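Local atomic coordinates of ABC transporter sugar binding protein (PDB entry 3UOR), a protein that probably binds maltose or related sugars in the periplasm and delivers them to an ABC transporter for uptake. Residues Pro190-Glu195 / Val242-Val247; Arg145-Arg150 / Phe261-Pro266; Thr30-Trp35 / Leu83-Gln88; Ser303-Phe308 / Lys319-Leu324. All coordinates share one frame; numbering follows the deposited sequence.

Contact 1 of 4, residues Pro190-Glu195 / Val242-Val247; sequences PLNEFE and VSETQV
The backbones of P190-E193 and V242-E244 meet where L191 N donates to V242 O at 2.8 Å, almost straight at 175°. On one side stands a type I beta turn, P190 to E193, closed by E193 N on P190 O. On the other a short 3-10 segment, 244-246, begins just after S243. The contact joins the loop after strand 187-188 to the loop before helix 250-256. P190 CA adds a CA-H...O contact to the same V242 O.

The second bond comes from a side chain. N192 has its CG between its own backbone N and carbonyl carbon (chi1 59°), and this turns the amide toward the 3-10 segment. Its OD1 takes the N-H of E244 at 2.6 Å. The donor stands above the amide plane. P190 CB also packs against E244 N. L191 lays CB and CG alongside V242 O, and its side chain also touches helix 377-394 and helix 221-235.

Inside 242-247, S243 N donates to Q246 OE1 at 2.8 Å.

E193 and E244 bring like charges together. E193 OE1 is hydrogen-bonded to Q196. E193 OE2, an acceptor like its neighbour, lies 2.9 Å from E244 OE1, with the two carboxylate planes 77° apart.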
loop_
_atom_site.group_PDB
_atom_site.type_symbol
_atom_site.label_atom_id
_atom_site.label_comp_id
_atom_site.label_asym_id
_atom_site.label_seq_id
_atom_site.Cartn_x
_atom_site.Cartn_y
_atom_site.Cartn_z
ATOM N N PRO A 190 -6.052 -8.943 11.230
ATOM C CA PRO A 190 -5.559 -8.608 12.576
ATOM C C PRO A 190 -5.967 -7.204 13.002
ATOM O O PRO A 190 -5.767 -6.265 12.249
ATOM C CB PRO A 190 -4.040 -8.708 12.436
ATOM C CG PRO A 190 -3.820 -9.585 11.240
ATOM C CD PRO A 190 -4.962 -9.286 10.303
ATOM N N LEU A 191 -6.524 -7.076 14.205
ATOM C CA LEU A 191 -7.081 -5.818 14.701
ATOM C C LEU A 191 -6.048 -4.706 14.938
ATOM O O LEU A 191 -6.413 -3.541 15.087
ATOM C CB LEU A 191 -7.860 -6.083 15.990
ATOM C CG LEU A 191 -9.219 -6.757 15.787
ATOM C CD1 LEU A 191 -9.803 -7.249 17.105
ATOM C CD2 LEU A 191 -10.180 -5.797 15.096
ATOM N N ASN A 192 -4.769 -5.070 14.973
ATOM C CA ASN A 192 -3.693 -4.098 15.154
ATOM C C ASN A 192 -3.264 -3.435 13.842
ATOM O O ASN A 192 -2.443 -2.519 13.850
ATOM C CB ASN A 192 -2.469 -4.772 15.784
ATOM C CG ASN A 192 -1.952 -5.919 14.939
ATOM O OD1 ASN A 192 -2.602 -6.959 14.826
ATOM N ND2 ASN A 192 -0.790 -5.729 14.320
ATOM N N GLU A 193 -3.787 -3.914 12.716
ATOM C CA GLU A 193 -3.440 -3.349 11.408
ATOM C C GLU A 193 -4.548 -2.419 10.949
ATOM O O GLU A 193 -5.719 -2.677 11.202
ATOM C CB GLU A 193 -3.201 -4.472 10.387
ATOM C CG GLU A 193 -2.103 -5.447 10.845
ATOM C CD GLU A 193 -1.899 -6.641 9.924
ATOM O OE1 GLU A 193 -2.699 -6.848 8.979
ATOM O OE2 GLU A 193 -0.927 -7.388 10.160
ATOM N N PHE A 194 -4.183 -1.328 10.288
ATOM C CA PHE A 194 -5.177 -0.385 9.797
ATOM C C PHE A 194 -5.551 -0.563 8.306
ATOM O O PHE A 194 -6.532 0.020 7.840
ATOM C CB PHE A 194 -4.672 1.042 10.018
ATOM C CG PHE A 194 -3.474 1.410 9.168
ATOM C CD1 PHE A 194 -3.640 1.816 7.856
ATOM C CD2 PHE A 194 -2.183 1.353 9.687
ATOM C CE1 PHE A 194 -2.544 2.166 7.067
ATOM C CE2 PHE A 194 -1.079 1.709 8.911
ATOM C CZ PHE A 194 -1.261 2.116 7.596
ATOM N N GLU A 195 -4.775 -1.349 7.562
ATOM C CA GLU A 195 -4.919 -1.384 6.102
ATOM C C GLU A 195 -6.257 -1.948 5.631
ATOM O O GLU A 195 -6.799 -1.518 4.603
ATOM C CB GLU A 195 -3.738 -2.118 5.437
ATOM C CG GLU A 195 -2.422 -1.340 5.463
ATOM C CD GLU A 195 -1.613 -1.544 6.751
ATOM O OE1 GLU A 195 -2.136 -2.136 7.711
ATOM O OE2 GLU A 195 -0.446 -1.106 6.811
ATOM N N VAL A 242 -8.608 -10.918 17.005
ATOM C CA VAL A 242 -7.219 -11.073 17.425
ATOM C C VAL A 242 -6.310 -10.026 16.812
ATOM O O VAL A 242 -6.637 -9.455 15.763
ATOM C CB VAL A 242 -6.670 -12.460 17.053
ATOM C CG1 VAL A 242 -7.374 -13.550 17.860
ATOM C CG2 VAL A 242 -6.853 -12.717 15.581
ATOM N N SER A 243 -5.179 -9.777 17.481
ATOM C CA SER A 243 -4.070 -8.993 16.931
ATOM C C SER A 243 -3.070 -9.951 16.309
ATOM O O SER A 243 -3.144 -11.153 16.557
ATOM C CB SER A 243 -3.387 -8.183 18.026
ATOM O OG SER A 243 -4.256 -7.169 18.505
ATOM N N GLU A 244 -2.137 -9.436 15.511
ATOM C CA GLU A 244 -1.208 -10.308 14.776
ATOM C C GLU A 244 -0.351 -11.148 15.708
ATOM O O GLU A 244 0.009 -12.283 15.391
ATOM C CB GLU A 244 -0.304 -9.521 13.816
ATOM C CG GLU A 244 0.688 -10.420 13.060
ATOM C CD GLU A 244 1.349 -9.731 11.872
ATOM O OE1 GLU A 244 1.267 -8.479 11.783
ATOM O OE2 GLU A 244 1.950 -10.444 11.028
ATOM N N THR A 245 -0.037 -10.574 16.861
ATOM C CA THR A 245 0.763 -11.246 17.873
ATOM C C THR A 245 0.037 -12.463 18.452
ATOM O O THR A 245 0.671 -13.401 18.938
ATOM C CB THR A 245 1.135 -10.270 19.006
ATOM O OG1 THR A 245 1.673 -11.003 20.108
ATOM C CG2 THR A 245 -0.093 -9.501 19.476
ATOM N N GLN A 246 -1.295 -12.441 18.388
ATOM C CA GLN A 246 -2.118 -13.528 18.920
ATOM C C GLN A 246 -2.281 -14.646 17.916
ATOM O O GLN A 246 -2.826 -15.694 18.239
ATOM C CB GLN A 246 -3.504 -13.025 19.312
ATOM C CG GLN A 246 -3.495 -11.876 20.279
ATOM C CD GLN A 246 -4.892 -11.435 20.617
ATOM O OE1 GLN A 246 -5.350 -10.385 20.168
ATOM N NE2 GLN A 246 -5.593 -12.247 21.405
ATOM N N VAL A 247 -1.836 -14.414 16.686
ATOM C CA VAL A 247 -1.807 -15.482 15.699
ATOM C C VAL A 247 -0.430 -16.129 15.765
ATOM O O VAL A 247 0.582 -15.432 15.850
ATOM C CB VAL A 247 -2.088 -14.959 14.277
ATOM C CG1 VAL A 247 -2.172 -16.118 13.294
ATOM C CG2 VAL A 247 -3.381 -14.165 14.274
#

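Contact 2 of 4, residues Arg145-Arg150 / Phe261-Pro266; sequences RLLFYR and FYLSGP
Four backbone hydrogen bonds tie L146 to S264 and F148 to Y262, each pair bonded both ways. The shortest is F148 N to Y262 O at 2.8 Å. S264 N meets L146 O in the carbonyl plane. A water joins R145 NH1 to L263 O, lying at the guanidinium edge and in its plane. R145 NE forms a salt bridge with D143. Strands 134-150 and 259-264 are antiparallel neighbours in the mixed sheet, with L147-L263 and Y149-F261 as the non-hydrogen-bonded pairs. The R145 chain bends at chi2 (-55°) and lays CD 3.4 Å from G265 N. F148 turns its ring edge to the other strand: CE2 lies 3.6 Å from S264 O and CZ 3.3 Å from G265 O. Its ring also meets that of F272 in helix 267-275. On the face carrying L147 and Y149, L147 CD2 touches L263 CG at 3.9 Å. Next to it, Y149 CB packs on F261 CD1 at 3.5 Å.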
loop_
_atom_site.group_PDB
_atom_site.type_symbol
_atom_site.label_atom_id
_atom_site.label_comp_id
_atom_site.label_asym_id
_atom_site.label_seq_id
_atom_site.Cartn_x
_atom_site.Cartn_y
_atom_site.Cartn_z
ATOM N N ARG A 145 -3.484 -4.334 -0.800
ATOM C CA ARG A 145 -3.929 -5.475 0.001
ATOM C C ARG A 145 -5.178 -6.098 -0.589
ATOM O O ARG A 145 -6.106 -5.396 -0.959
ATOM C CB ARG A 145 -4.233 -5.009 1.442
ATOM C CG ARG A 145 -3.068 -4.234 2.091
ATOM C CD ARG A 145 -1.793 -5.068 2.050
ATOM N NE ARG A 145 -0.619 -4.300 2.468
ATOM C CZ ARG A 145 -0.316 -4.028 3.737
ATOM N NH1 ARG A 145 -1.104 -4.465 4.723
ATOM N NH2 ARG A 145 0.774 -3.318 4.024
ATOM N N LEU A 146 -5.206 -7.420 -0.686
ATOM C CA LEU A 146 -6.356 -8.089 -1.287
ATOM C C LEU A 146 -6.460 -9.474 -0.652
ATOM O O LEU A 146 -5.737 -9.766 0.307
ATOM C CB LEU A 146 -6.210 -8.135 -2.829
ATOM C CG LEU A 146 -4.913 -8.666 -3.447
ATOM C CD1 LEU A 146 -4.598 -10.065 -2.933
ATOM C CD2 LEU A 146 -4.929 -8.645 -5.011
ATOM N N LEU A 147 -7.333 -10.340 -1.163
ATOM C CA LEU A 147 -7.579 -11.625 -0.495
ATOM C C LEU A 147 -6.728 -12.784 -0.983
ATOM O O LEU A 147 -6.804 -13.155 -2.137
ATOM C CB LEU A 147 -9.053 -12.030 -0.634
ATOM C CG LEU A 147 -10.089 -10.999 -0.189
ATOM C CD1 LEU A 147 -11.465 -11.434 -0.659
ATOM C CD2 LEU A 147 -10.074 -10.819 1.328
ATOM N N PHE A 148 -5.934 -13.363 -0.094
ATOM C CA PHE A 148 -5.365 -14.687 -0.312
ATOM C C PHE A 148 -6.437 -15.649 0.154
ATOM O O PHE A 148 -7.060 -15.406 1.179
ATOM C CB PHE A 148 -4.096 -14.876 0.537
ATOM C CG PHE A 148 -2.923 -14.097 0.039
ATOM C CD1 PHE A 148 -1.888 -14.731 -0.641
ATOM C CD2 PHE A 148 -2.863 -12.734 0.210
ATOM C CE1 PHE A 148 -0.803 -14.009 -1.122
ATOM C CE2 PHE A 148 -1.779 -12.005 -0.285
ATOM C CZ PHE A 148 -0.750 -12.645 -0.944
ATOM N N TYR A 149 -6.657 -16.738 -0.582
ATOM C CA TYR A 149 -7.739 -17.653 -0.245
ATOM C C TYR A 149 -7.411 -19.110 -0.494
ATOM O O TYR A 149 -6.629 -19.431 -1.391
ATOM C CB TYR A 149 -9.028 -17.294 -0.985
ATOM C CG TYR A 149 -8.994 -17.529 -2.474
ATOM C CD1 TYR A 149 -8.338 -16.637 -3.332
ATOM C CD2 TYR A 149 -9.622 -18.638 -3.030
ATOM C CE1 TYR A 149 -8.311 -16.848 -4.716
ATOM C CE2 TYR A 149 -9.606 -18.861 -4.407
ATOM C CZ TYR A 149 -8.952 -17.965 -5.244
ATOM O OH TYR A 149 -8.959 -18.187 -6.595
ATOM N N ARG A 150 -8.017 -19.978 0.318
ATOM C CA ARG A 150 -7.952 -21.422 0.125
ATOM C C ARG A 150 -9.039 -21.854 -0.855
ATOM O O ARG A 150 -10.232 -21.792 -0.537
ATOM C CB ARG A 150 -8.132 -22.147 1.458
ATOM C CG ARG A 150 -6.973 -21.938 2.447
ATOM C CD ARG A 150 -5.908 -23.010 2.275
ATOM N NE ARG A 150 -6.483 -24.368 2.311
ATOM C CZ ARG A 150 -6.629 -25.090 3.422
ATOM N NH1 ARG A 150 -6.242 -24.601 4.593
ATOM N NH2 ARG A 150 -7.152 -26.309 3.366
ATOM N N PHE A 261 -9.747 -17.055 4.272
ATOM C CA PHE A 261 -9.202 -15.846 3.635
ATOM C C PHE A 261 -8.226 -15.119 4.544
ATOM O O PHE A 261 -8.365 -15.104 5.777
ATOM C CB PHE A 261 -10.300 -14.825 3.272
ATOM C CG PHE A 261 -11.404 -15.363 2.402
ATOM C CD1 PHE A 261 -11.205 -16.463 1.582
ATOM C CD2 PHE A 261 -12.646 -14.732 2.384
ATOM C CE1 PHE A 261 -12.223 -16.931 0.765
ATOM C CE2 PHE A 261 -13.667 -15.196 1.578
ATOM C CZ PHE A 261 -13.458 -16.294 0.764
ATOM N N TYR A 262 -7.268 -14.456 3.913
ATOM C CA TYR A 262 -6.322 -13.603 4.599
ATOM C C TYR A 262 -6.171 -12.350 3.738
ATOM O O TYR A 262 -5.781 -12.431 2.572
ATOM C CB TYR A 262 -4.995 -14.341 4.775
ATOM C CG TYR A 262 -3.887 -13.555 5.438
ATOM C CD1 TYR A 262 -4.118 -12.799 6.577
ATOM C CD2 TYR A 262 -2.590 -13.622 4.955
ATOM C CE1 TYR A 262 -3.089 -12.095 7.193
ATOM C CE2 TYR A 262 -1.540 -12.920 5.568
ATOM C CZ TYR A 262 -1.802 -12.160 6.677
ATOM O OH TYR A 262 -0.773 -11.472 7.271
ATOM N N LEU A 263 -6.521 -11.199 4.305
ATOM C CA LEU A 263 -6.451 -9.942 3.586
ATOM C C LEU A 263 -5.075 -9.300 3.745
ATOM O O LEU A 263 -4.783 -8.725 4.787
ATOM C CB LEU A 263 -7.539 -9.004 4.091
ATOM C CG LEU A 263 -8.062 -7.948 3.116
ATOM C CD1 LEU A 263 -9.246 -7.237 3.723
ATOM C CD2 LEU A 263 -6.938 -6.966 2.762
ATOM N N SER A 264 -4.232 -9.365 2.713
ATOM C CA SER A 264 -2.845 -8.904 2.873
ATOM C C SER A 264 -2.141 -8.598 1.540
ATOM O O SER A 264 -2.759 -8.604 0.473
ATOM C CB SER A 264 -2.044 -9.955 3.666
ATOM O OG SER A 264 -0.888 -9.395 4.258
ATOM N N GLY A 265 -0.844 -8.344 1.611
ATOM C CA GLY A 265 -0.108 -7.777 0.487
ATOM C C GLY A 265 0.795 -8.714 -0.306
ATOM O O GLY A 265 0.856 -9.913 -0.025
ATOM N N PRO A 266 1.513 -8.159 -1.304
ATOM C CA PRO A 266 2.263 -8.934 -2.304
ATOM C C PRO A 266 3.397 -9.770 -1.725
ATOM O O PRO A 266 3.684 -10.825 -2.281
ATOM C CB PRO A 266 2.823 -7.861 -3.267
ATOM C CG PRO A 266 2.616 -6.537 -2.582
ATOM C CD PRO A 266 1.421 -6.736 -1.659
HETATM O O HOH W 1 -3.611 -6.103 5.005
#

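Contact 3 of 4, residues Thr30-Trp35 / Leu83-Gln88; sequences TTVRFW and LPDVCQ
W35 holds CG anti to its carbonyl carbon (chi1 -69°), and this sets the indole across P84. D85 has the same kind of first torsion (chi1 -53°), which carries OD1 to R33 N. The two segments are parallel strands of the sheet and the turn leading into the second, as in the alpha/beta lobes of periplasmic binding proteins. V86 N bonds R33 O, W35 N bonds V86 O, and Q88 N bonds W35 O. The R33 N to D85 OD1 bond is 2.6 Å long, nearly straight, and uses the anti lone pair. D85 OD2 is held by S311. F34 CD1 packs on V86 CG1 at 3.8 Å, on the face covered by helix 314-324. On the sheet face carrying W35 and C87 lies helix 67-79, and K73 makes a cation-pi contact with the indole. R33 lays one face of its guanidinium over P84 CA. P84 CG sits over the five-membered ring of W35 in a CH-pi contact, 3.5 Å from its centroid and 17° off the normal.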
loop_
_atom_site.group_PDB
_atom_site.type_symbol
_atom_site.label_atom_id
_atom_site.label_comp_id
_atom_site.label_asym_id
_atom_site.label_seq_id
_atom_site.Cartn_x
_atom_site.Cartn_y
_atom_site.Cartn_z
ATOM N N THR A 30 31.299 9.795 -12.139
ATOM C CA THR A 30 30.293 10.548 -11.372
ATOM C C THR A 30 29.590 9.664 -10.347
ATOM O O THR A 30 28.947 8.675 -10.702
ATOM C CB THR A 30 29.176 11.163 -12.257
ATOM O OG1 THR A 30 29.734 11.979 -13.291
ATOM C CG2 THR A 30 28.250 12.022 -11.407
ATOM N N THR A 31 29.688 10.022 -9.074
ATOM C CA THR A 31 29.047 9.217 -8.047
ATOM C C THR A 31 27.713 9.790 -7.588
ATOM O O THR A 31 27.613 10.948 -7.187
ATOM C CB THR A 31 29.955 8.976 -6.836
ATOM O OG1 THR A 31 30.977 8.038 -7.192
ATOM C CG2 THR A 31 29.151 8.400 -5.681
ATOM N N VAL A 32 26.692 8.945 -7.661
ATOM C CA VAL A 32 25.354 9.257 -7.186
ATOM C C VAL A 32 25.069 8.476 -5.900
ATOM O O VAL A 32 25.336 7.274 -5.817
ATOM C CB VAL A 32 24.320 8.914 -8.276
ATOM C CG1 VAL A 32 22.958 8.725 -7.684
ATOM C CG2 VAL A 32 24.306 10.011 -9.325
ATOM N N ARG A 33 24.556 9.161 -4.884
ATOM C CA ARG A 33 24.184 8.486 -3.647
ATOM C C ARG A 33 22.688 8.200 -3.590
ATOM O O ARG A 33 21.849 9.108 -3.624
ATOM C CB ARG A 33 24.648 9.267 -2.423
ATOM C CG ARG A 33 26.163 9.270 -2.258
ATOM C CD ARG A 33 26.560 9.977 -0.980
ATOM N NE ARG A 33 25.918 11.286 -0.877
ATOM C CZ ARG A 33 25.152 11.673 0.140
ATOM N NH1 ARG A 33 24.932 10.855 1.168
ATOM N NH2 ARG A 33 24.614 12.888 0.128
ATOM N N PHE A 34 22.382 6.913 -3.491
ATOM C CA PHE A 34 21.023 6.392 -3.549
ATOM C C PHE A 34 20.704 5.688 -2.227
ATOM O O PHE A 34 21.309 4.668 -1.899
ATOM C CB PHE A 34 20.940 5.406 -4.723
ATOM C CG PHE A 34 19.615 4.721 -4.870
ATOM C CD1 PHE A 34 18.473 5.226 -4.272
ATOM C CD2 PHE A 34 19.513 3.572 -5.629
ATOM C CE1 PHE A 34 17.250 4.584 -4.416
ATOM C CE2 PHE A 34 18.301 2.929 -5.783
ATOM C CZ PHE A 34 17.161 3.438 -5.175
ATOM N N TRP A 35 19.775 6.246 -1.459
ATOM C CA TRP A 35 19.341 5.618 -0.212
ATOM C C TRP A 35 18.066 4.814 -0.430
ATOM O O TRP A 35 17.113 5.308 -1.022
ATOM C CB TRP A 35 19.063 6.664 0.853
ATOM C CG TRP A 35 20.252 7.376 1.353
ATOM C CD1 TRP A 35 21.537 7.264 0.903
ATOM C CD2 TRP A 35 20.278 8.335 2.416
ATOM N NE1 TRP A 35 22.363 8.098 1.624
ATOM C CE2 TRP A 35 21.610 8.763 2.559
ATOM C CE3 TRP A 35 19.299 8.873 3.260
ATOM C CZ2 TRP A 35 21.988 9.705 3.514
ATOM C CZ3 TRP A 35 19.672 9.797 4.204
ATOM C CH2 TRP A 35 21.007 10.210 4.323
ATOM N N LEU A 83 21.765 15.209 2.312
ATOM C CA LEU A 83 20.806 14.341 1.633
ATOM C C LEU A 83 21.443 13.635 0.440
ATOM O O LEU A 83 22.308 14.191 -0.228
ATOM C CB LEU A 83 19.603 15.150 1.143
ATOM C CG LEU A 83 18.734 15.841 2.188
ATOM C CD1 LEU A 83 17.609 16.601 1.499
ATOM C CD2 LEU A 83 18.185 14.819 3.183
ATOM N N PRO A 84 21.001 12.405 0.158
ATOM C CA PRO A 84 21.517 11.700 -1.015
ATOM C C PRO A 84 20.946 12.330 -2.275
ATOM O O PRO A 84 20.110 13.225 -2.180
ATOM C CB PRO A 84 20.966 10.292 -0.832
ATOM C CG PRO A 84 19.695 10.500 -0.074
ATOM C CD PRO A 84 19.935 11.654 0.843
ATOM N N ASP A 85 21.390 11.872 -3.439
ATOM C CA ASP A 85 20.856 12.367 -4.705
ATOM C C ASP A 85 19.522 11.722 -5.008
ATOM O O ASP A 85 18.539 12.405 -5.294
ATOM C CB ASP A 85 21.827 12.061 -5.840
ATOM C CG ASP A 85 23.227 12.558 -5.545
ATOM O OD1 ASP A 85 24.132 11.720 -5.334
ATOM O OD2 ASP A 85 23.404 13.788 -5.490
ATOM N N VAL A 86 19.499 10.399 -4.953
ATOM C CA VAL A 86 18.276 9.663 -5.200
ATOM C C VAL A 86 17.846 8.939 -3.925
ATOM O O VAL A 86 18.677 8.487 -3.131
ATOM C CB VAL A 86 18.454 8.691 -6.368
ATOM C CG1 VAL A 86 17.174 7.881 -6.598
ATOM C CG2 VAL A 86 18.838 9.471 -7.614
ATOM N N CYS A 87 16.541 8.856 -3.713
ATOM C CA CYS A 87 16.043 8.265 -2.484
ATOM C C CYS A 87 14.711 7.561 -2.689
ATOM O O CYS A 87 13.806 8.078 -3.359
ATOM C CB CYS A 87 15.904 9.340 -1.405
ATOM S SG CYS A 87 15.552 8.697 0.246
ATOM N N GLN A 88 14.598 6.380 -2.096
ATOM C CA GLN A 88 13.332 5.670 -2.005
ATOM C C GLN A 88 12.503 6.319 -0.894
ATOM O O GLN A 88 12.979 6.468 0.236
ATOM C CB GLN A 88 13.588 4.206 -1.647
ATOM C CG GLN A 88 12.331 3.442 -1.312
ATOM C CD GLN A 88 12.599 2.079 -0.721
ATOM O OE1 GLN A 88 13.746 1.663 -0.573
ATOM N NE2 GLN A 88 11.524 1.366 -0.374
#

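Contact 4 of 4, residues Ser303-Phe308 / Lys319-Leu324; sequences SSLVIF and KLIEYL
I321 reaches from helix 314-324 to strand 303-307. Its CB carries two branches. CG2 comes 4.2 Å from L305 CB. CG1 lies anti to the carbonyl carbon (chi1 -73°) and passes 4.0 Å from L305 CB. From there the chain runs extended, chi2 -178°, and CD1 reaches the strand. This tip meets L305 CB at 3.9 Å and I307 CG1 at 3.7 Å, so it lies between the two residues. I307 and I321 approach at a slant. One helical turn on, L324 CD1 touches L305 CD1 at 4.0 Å, the two leucines crossing at about a right angle. No hydrogen bond joins the segments; the contact is apolar and buried. F34 of strand 30-36, one strand further across the sheet, also touches L305 and L324, and V86 of the adjacent strand 86-90 touches I321. The axes of segments 303-307 and 319-324 run nearly antiparallel, at 160°, and approach to 9.4 Å. This is helix-on-sheet packing, the layered build of an alpha/beta lobe.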
loop_
_atom_site.group_PDB
_atom_site.type_symbol
_atom_site.label_atom_id
_atom_site.label_comp_id
_atom_site.label_asym_id
_atom_site.label_seq_id
_atom_site.Cartn_x
_atom_site.Cartn_y
_atom_site.Cartn_z
ATOM N N SER A 303 6.323 2.564 -2.578
ATOM C CA SER A 303 7.362 3.584 -2.523
ATOM C C SER A 303 7.510 4.299 -3.854
ATOM O O SER A 303 7.145 3.760 -4.897
ATOM C CB SER A 303 8.708 2.958 -2.157
ATOM O OG SER A 303 8.693 2.479 -0.830
ATOM N N SER A 304 8.053 5.511 -3.796
ATOM C CA SER A 304 8.373 6.313 -4.966
ATOM C C SER A 304 9.860 6.558 -4.951
ATOM O O SER A 304 10.502 6.341 -3.938
ATOM C CB SER A 304 7.689 7.676 -4.888
ATOM O OG SER A 304 6.278 7.540 -4.861
ATOM N N LEU A 305 10.405 7.009 -6.076
ATOM C CA LEU A 305 11.775 7.470 -6.125
ATOM C C LEU A 305 11.736 8.974 -6.305
ATOM O O LEU A 305 10.956 9.476 -7.108
ATOM C CB LEU A 305 12.516 6.831 -7.304
ATOM C CG LEU A 305 12.812 5.345 -7.072
ATOM C CD1 LEU A 305 12.962 4.626 -8.392
ATOM C CD2 LEU A 305 14.052 5.153 -6.196
ATOM N N VAL A 306 12.584 9.685 -5.571
ATOM C CA VAL A 306 12.678 11.140 -5.675
ATOM C C VAL A 306 14.124 11.579 -5.855
ATOM O O VAL A 306 15.061 10.843 -5.536
ATOM C CB VAL A 306 12.172 11.836 -4.389
ATOM C CG1 VAL A 306 10.750 11.429 -4.092
ATOM C CG2 VAL A 306 13.072 11.475 -3.221
ATOM N N ILE A 307 14.291 12.783 -6.381
ATOM C CA ILE A 307 15.593 13.422 -6.455
ATOM C C ILE A 307 15.530 14.591 -5.470
ATOM O O ILE A 307 14.619 15.427 -5.540
ATOM C CB ILE A 307 15.876 13.939 -7.881
ATOM C CG1 ILE A 307 15.842 12.789 -8.896
ATOM C CG2 ILE A 307 17.214 14.668 -7.944
ATOM C CD1 ILE A 307 16.156 13.227 -10.328
ATOM N N PHE A 308 16.448 14.636 -4.515
ATOM C CA PHE A 308 16.478 15.785 -3.614
ATOM C C PHE A 308 17.038 16.998 -4.351
ATOM O O PHE A 308 17.991 16.879 -5.126
ATOM C CB PHE A 308 17.285 15.478 -2.363
ATOM C CG PHE A 308 16.603 14.519 -1.438
ATOM C CD1 PHE A 308 17.117 13.252 -1.230
ATOM C CD2 PHE A 308 15.432 14.873 -0.808
ATOM C CE1 PHE A 308 16.486 12.357 -0.386
ATOM C CE2 PHE A 308 14.782 13.985 0.041
ATOM C CZ PHE A 308 15.313 12.725 0.251
ATOM N N LYS A 319 18.648 9.538 -14.707
ATOM C CA LYS A 319 18.892 8.337 -15.519
ATOM C C LYS A 319 18.731 7.069 -14.690
ATOM O O LYS A 319 18.208 6.065 -15.169
ATOM C CB LYS A 319 20.288 8.363 -16.161
ATOM C CG LYS A 319 20.457 9.392 -17.279
ATOM C CD LYS A 319 21.894 9.381 -17.795
ATOM C CE LYS A 319 22.122 10.365 -18.944
ATOM N NZ LYS A 319 21.745 9.777 -20.261
ATOM N N LEU A 320 19.192 7.109 -13.447
ATOM C CA LEU A 320 19.035 5.964 -12.569
ATOM C C LEU A 320 17.550 5.661 -12.337
ATOM O O LEU A 320 17.134 4.499 -12.327
ATOM C CB LEU A 320 19.752 6.196 -11.240
ATOM C CG LEU A 320 19.379 5.211 -10.147
ATOM C CD1 LEU A 320 19.710 3.797 -10.559
ATOM C CD2 LEU A 320 20.082 5.574 -8.858
ATOM N N ILE A 321 16.744 6.703 -12.175
ATOM C CA ILE A 321 15.333 6.502 -11.860
ATOM C C ILE A 321 14.605 5.961 -13.074
ATOM O O ILE A 321 13.725 5.094 -12.972
ATOM C CB ILE A 321 14.653 7.794 -11.394
ATOM C CG1 ILE A 321 15.109 8.156 -9.978
ATOM C CG2 ILE A 321 13.153 7.618 -11.377
ATOM C CD1 ILE A 321 14.444 9.397 -9.448
ATOM N N GLU A 322 15.007 6.469 -14.229
ATOM C CA GLU A 322 14.455 6.055 -15.498
ATOM C C GLU A 322 14.758 4.589 -15.729
ATOM O O GLU A 322 13.884 3.841 -16.152
ATOM C CB GLU A 322 15.061 6.893 -16.619
ATOM C CG GLU A 322 14.298 6.796 -17.911
ATOM C CD GLU A 322 14.917 7.652 -19.000
ATOM O OE1 GLU A 322 16.021 7.307 -19.466
ATOM O OE2 GLU A 322 14.300 8.658 -19.389
ATOM N N TYR A 323 15.994 4.183 -15.441
ATOM C CA TYR A 323 16.401 2.780 -15.559
ATOM C C TYR A 323 15.491 1.896 -14.706
ATOM O O TYR A 323 14.997 0.866 -15.170
ATOM C CB TYR A 323 17.863 2.605 -15.133
ATOM C CG TYR A 323 18.325 1.162 -15.043
ATOM C CD1 TYR A 323 18.783 0.481 -16.164
ATOM C CD2 TYR A 323 18.312 0.490 -13.831
ATOM C CE1 TYR A 323 19.205 -0.839 -16.074
ATOM C CE2 TYR A 323 18.722 -0.827 -13.728
ATOM C CZ TYR A 323 19.166 -1.488 -14.846
ATOM O OH TYR A 323 19.569 -2.799 -14.722
ATOM N N LEU A 324 15.257 2.316 -13.465
ATOM C CA LEU A 324 14.420 1.551 -12.550
ATOM C C LEU A 324 12.959 1.631 -12.963
ATOM O O LEU A 324 12.127 0.907 -12.428
ATOM C CB LEU A 324 14.594 2.038 -11.116
ATOM C CG LEU A 324 15.963 1.722 -10.523
ATOM C CD1 LEU A 324 16.080 2.313 -9.128
ATOM C CD2 LEU A 324 16.187 0.215 -10.502
#

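How the contacts relate
Along the chain, contact 3 comes first and contact 4 last. Contact 1 falls between the two halves of contact 2. Contacts 3 and 4 are adjacent, with centres 9 Å apart. Their strands 86-90 and 303-307 are neighbours, and V306 N lies 3.0 Å from C87 O, a probable hydrogen bond. Contacts 1 and 2 are 14 Å apart between centres, touching where E195 CG meets R145 NH1. The pairs are far apart: centres of contacts 2 and 3 are about 35 Å from each other, across the chain's centre. Strand 134-150 pairs with both 259-264 and 303-307, and so links the two regions. This is consistent with the two lobes of a periplasmic binding protein.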